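Local coordinates for protein glycosyltransferase (Streptomyces viridochromogenes, PDB 2IUY) that is a GT4-family glycosyltransferase of avilamycin A biosynthesis that binds UDP and probably transfers a sugar from a nucleotide-sugar donor, at residues 103-111 with 328-336. Numbering follows the deposited sequence.
Sequences PGTAFISSH and YVEQYRRLL
CG1 of Ile108 lies anti to the backbone N (chi1 -166°) and the chain stays extended through chi2, so that both branches meet the Tyr332 ring. CD1 lies at the edge of that ring, in its plane, and goes on to CB of Gln331 at 3.6 Å, while CG2 of Ile108 approaches CE1 of Tyr332 at 3.6 Å. Leu335, its CG anti to the carbonyl carbon (chi1 -68°), turns CD1 onto the backbone beside Ile108, 3.4 Å from the carbonyl O of Phe107. Toward the start of the strand, Ala106 CB sits between Leu335 CB and Leu336 CD2, the latter at 3.7 Å, and the same CD2 reaches the carbonyl O of Gly104. Strand 106-111 belongs to the parallel N-terminal sheet of this GT-B enzyme, and the closing helix 321-336 returns from the second Rossmann-like domain to cover it; its segment 328-336 runs at 140° to the strand, obliquely antiparallel, with the axes 8.1 Å apart at closest approach. At the other end the contact turns polar: Ser110 OG and Tyr328 OH lie 2.7 Å apart, and OG is also hydrogen-bonded to His89 NE2. His89, on adjacent strand 87-90, uses ND1 to bond the buried hydroxyl of Tyr332.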
loop_
_atom_site.group_PDB
_atom_site.type_symbol
_atom_site.label_atom_id
_atom_site.label_comp_id
_atom_site.label_asym_id
_atom_site.label_seq_id
_atom_site.Cartn_x
_atom_site.Cartn_y
_atom_site.Cartn_z
ATOM N N PRO A 103 -6.949 10.066 -29.185
ATOM C CA PRO A 103 -8.093 10.894 -28.780
ATOM C C PRO A 103 -9.146 10.018 -28.149
ATOM O O PRO A 103 -9.387 8.912 -28.609
ATOM C CB PRO A 103 -8.643 11.437 -30.112
ATOM C CG PRO A 103 -7.579 11.186 -31.145
ATOM C CD PRO A 103 -6.658 10.137 -30.637
ATOM N N GLY A 104 -9.764 10.492 -27.084
ATOM C CA GLY A 104 -10.824 9.742 -26.448
ATOM C C GLY A 104 -10.331 8.997 -25.216
ATOM O O GLY A 104 -11.133 8.560 -24.381
ATOM N N THR A 105 -9.022 8.848 -25.082
ATOM C CA THR A 105 -8.483 8.088 -23.951
ATOM C C THR A 105 -8.360 8.992 -22.713
ATOM O O THR A 105 -7.676 10.002 -22.746
ATOM C CB THR A 105 -7.126 7.380 -24.305
ATOM O OG1 THR A 105 -7.331 6.554 -25.449
ATOM C CG2 THR A 105 -6.693 6.479 -23.177
ATOM N N ALA A 106 -9.014 8.598 -21.610
ATOM C CA ALA A 106 -8.905 9.341 -20.342
ATOM C C ALA A 106 -7.604 8.982 -19.630
ATOM O O ALA A 106 -7.127 7.844 -19.700
ATOM C CB ALA A 106 -10.125 9.012 -19.406
ATOM N N PHE A 107 -7.032 9.962 -18.947
ATOM C CA PHE A 107 -5.841 9.723 -18.150
ATOM C C PHE A 107 -6.148 10.008 -16.663
ATOM O O PHE A 107 -6.669 11.077 -16.304
ATOM C CB PHE A 107 -4.653 10.550 -18.645
ATOM C CG PHE A 107 -3.395 10.260 -17.911
ATOM C CD1 PHE A 107 -2.601 9.152 -18.253
ATOM C CD2 PHE A 107 -3.000 11.069 -16.842
ATOM C CE1 PHE A 107 -1.425 8.874 -17.538
ATOM C CE2 PHE A 107 -1.817 10.819 -16.141
ATOM C CZ PHE A 107 -1.047 9.712 -16.469
ATOM N N ILE A 108 -5.855 9.014 -15.822
ATOM C CA ILE A 108 -6.043 9.131 -14.373
ATOM C C ILE A 108 -4.829 8.562 -13.647
ATOM O O ILE A 108 -4.162 7.640 -14.145
ATOM C CB ILE A 108 -7.393 8.415 -13.889
ATOM C CG1 ILE A 108 -7.756 8.833 -12.444
ATOM C CG2 ILE A 108 -7.342 6.865 -14.099
ATOM C CD1 ILE A 108 -9.200 8.446 -11.997
ATOM N N SER A 109 -4.537 9.107 -12.465
ATOM C CA SER A 109 -3.411 8.566 -11.646
ATOM C C SER A 109 -3.867 8.212 -10.248
ATOM O O SER A 109 -4.723 8.882 -9.717
ATOM C CB SER A 109 -2.247 9.607 -11.546
ATOM O OG SER A 109 -1.804 10.010 -12.846
ATOM N N SER A 110 -3.253 7.201 -9.635
ATOM C CA SER A 110 -3.276 7.065 -8.163
ATOM C C SER A 110 -1.873 7.460 -7.694
ATOM O O SER A 110 -0.886 6.810 -8.032
ATOM C CB SER A 110 -3.548 5.634 -7.702
ATOM O OG SER A 110 -4.850 5.181 -7.997
ATOM N N HIS A 111 -1.801 8.520 -6.917
ATOM C CA HIS A 111 -0.566 8.945 -6.277
ATOM C C HIS A 111 -0.200 8.151 -5.032
ATOM O O HIS A 111 -0.937 8.147 -4.047
ATOM C CB HIS A 111 -0.608 10.439 -5.955
ATOM C CG HIS A 111 0.758 11.037 -5.881
ATOM N ND1 HIS A 111 1.716 10.793 -6.846
ATOM C CD2 HIS A 111 1.357 11.802 -4.934
ATOM C CE1 HIS A 111 2.838 11.400 -6.506
ATOM N NE2 HIS A 111 2.647 12.016 -5.351
ATOM N N TYR A 328 -13.125 4.156 -8.242
ATOM C CA TYR A 328 -12.324 4.512 -9.417
ATOM C C TYR A 328 -13.076 4.603 -10.750
ATOM O O TYR A 328 -12.873 5.554 -11.476
ATOM C CB TYR A 328 -11.122 3.577 -9.563
ATOM C CG TYR A 328 -10.014 3.966 -8.646
ATOM C CD1 TYR A 328 -9.344 5.172 -8.838
ATOM C CD2 TYR A 328 -9.632 3.140 -7.570
ATOM C CE1 TYR A 328 -8.283 5.538 -8.025
ATOM C CE2 TYR A 328 -8.587 3.502 -6.731
ATOM C CZ TYR A 328 -7.915 4.706 -6.987
ATOM O OH TYR A 328 -6.900 5.120 -6.191
ATOM N N VAL A 329 -13.940 3.616 -11.048
ATOM C CA VAL A 329 -14.741 3.636 -12.268
ATOM C C VAL A 329 -15.578 4.901 -12.345
ATOM O O VAL A 329 -15.690 5.509 -13.416
ATOM C CB VAL A 329 -15.618 2.354 -12.388
ATOM C CG1 VAL A 329 -16.598 2.428 -13.596
ATOM C CG2 VAL A 329 -14.724 1.098 -12.500
ATOM N N GLU A 330 -16.158 5.304 -11.222
ATOM C CA GLU A 330 -16.911 6.558 -11.156
ATOM C C GLU A 330 -16.031 7.717 -11.628
ATOM O O GLU A 330 -16.502 8.538 -12.396
ATOM C CB GLU A 330 -17.477 6.798 -9.723
ATOM C CG GLU A 330 -18.373 8.053 -9.575
ATOM C CD GLU A 330 -18.702 8.435 -8.119
ATOM O OE1 GLU A 330 -18.140 7.825 -7.154
ATOM O OE2 GLU A 330 -19.531 9.378 -7.946
ATOM N N GLN A 331 -14.766 7.771 -11.184
ATOM C CA GLN A 331 -13.788 8.784 -11.652
ATOM C C GLN A 331 -13.358 8.592 -13.104
ATOM O O GLN A 331 -13.195 9.542 -13.812
ATOM C CB GLN A 331 -12.543 8.856 -10.733
ATOM C CG GLN A 331 -12.854 9.159 -9.251
ATOM C CD GLN A 331 -13.732 10.416 -9.092
ATOM O OE1 GLN A 331 -13.550 11.376 -9.818
ATOM N NE2 GLN A 331 -14.688 10.390 -8.163
ATOM N N TYR A 332 -13.185 7.369 -13.555
ATOM C CA TYR A 332 -12.976 7.125 -14.989
ATOM C C TYR A 332 -14.097 7.723 -15.834
ATOM O O TYR A 332 -13.829 8.371 -16.825
ATOM C CB TYR A 332 -12.908 5.622 -15.324
ATOM C CG TYR A 332 -11.862 4.768 -14.590
ATOM C CD1 TYR A 332 -10.839 5.326 -13.799
ATOM C CD2 TYR A 332 -11.913 3.372 -14.701
ATOM C CE1 TYR A 332 -9.873 4.466 -13.155
ATOM C CE2 TYR A 332 -10.997 2.562 -14.073
ATOM C CZ TYR A 332 -9.981 3.107 -13.308
ATOM O OH TYR A 332 -9.104 2.201 -12.684
ATOM N N ARG A 333 -15.344 7.443 -15.464
ATOM C CA ARG A 333 -16.511 7.988 -16.167
ATOM C C ARG A 333 -16.616 9.510 -16.090
ATOM O O ARG A 333 -17.096 10.153 -17.054
ATOM C CB ARG A 333 -17.813 7.307 -15.682
ATOM C CG ARG A 333 -17.812 5.804 -16.032
ATOM C CD ARG A 333 -19.189 5.219 -16.129
ATOM N NE ARG A 333 -19.175 3.757 -16.109
ATOM C CZ ARG A 333 -19.000 2.973 -17.171
ATOM N NH1 ARG A 333 -18.832 3.481 -18.387
ATOM N NH2 ARG A 333 -19.016 1.656 -16.997
ATOM N N ARG A 334 -16.202 10.077 -14.956
ATOM C CA ARG A 334 -16.123 11.543 -14.786
ATOM C C ARG A 334 -15.206 12.145 -15.850
ATOM O O ARG A 334 -15.566 13.087 -16.538
ATOM C CB ARG A 334 -15.621 11.870 -13.369
ATOM C CG ARG A 334 -15.228 13.349 -13.141
ATOM C CD ARG A 334 -14.857 13.546 -11.687
ATOM N NE ARG A 334 -14.588 14.924 -11.253
ATOM C CZ ARG A 334 -14.053 15.186 -10.059
ATOM N NH1 ARG A 334 -13.716 14.165 -9.259
ATOM N NH2 ARG A 334 -13.839 16.429 -9.666
ATOM N N LEU A 335 -14.030 11.550 -16.011
ATOM C CA LEU A 335 -13.080 11.953 -17.014
ATOM C C LEU A 335 -13.556 11.722 -18.455
ATOM O O LEU A 335 -13.364 12.579 -19.321
ATOM C CB LEU A 335 -11.711 11.266 -16.746
ATOM C CG LEU A 335 -10.940 11.720 -15.483
ATOM C CD1 LEU A 335 -9.883 10.691 -15.128
ATOM C CD2 LEU A 335 -10.292 13.097 -15.600
ATOM N N LEU A 336 -14.154 10.551 -18.701
ATOM C CA LEU A 336 -14.693 10.238 -20.001
ATOM C C LEU A 336 -15.799 11.229 -20.443
ATOM O O LEU A 336 -15.868 11.549 -21.634
ATOM C CB LEU A 336 -15.105 8.752 -20.088
ATOM C CG LEU A 336 -13.892 7.775 -20.079
ATOM C CD1 LEU A 336 -14.284 6.342 -19.790
ATOM C CD2 LEU A 336 -13.060 7.895 -21.419
#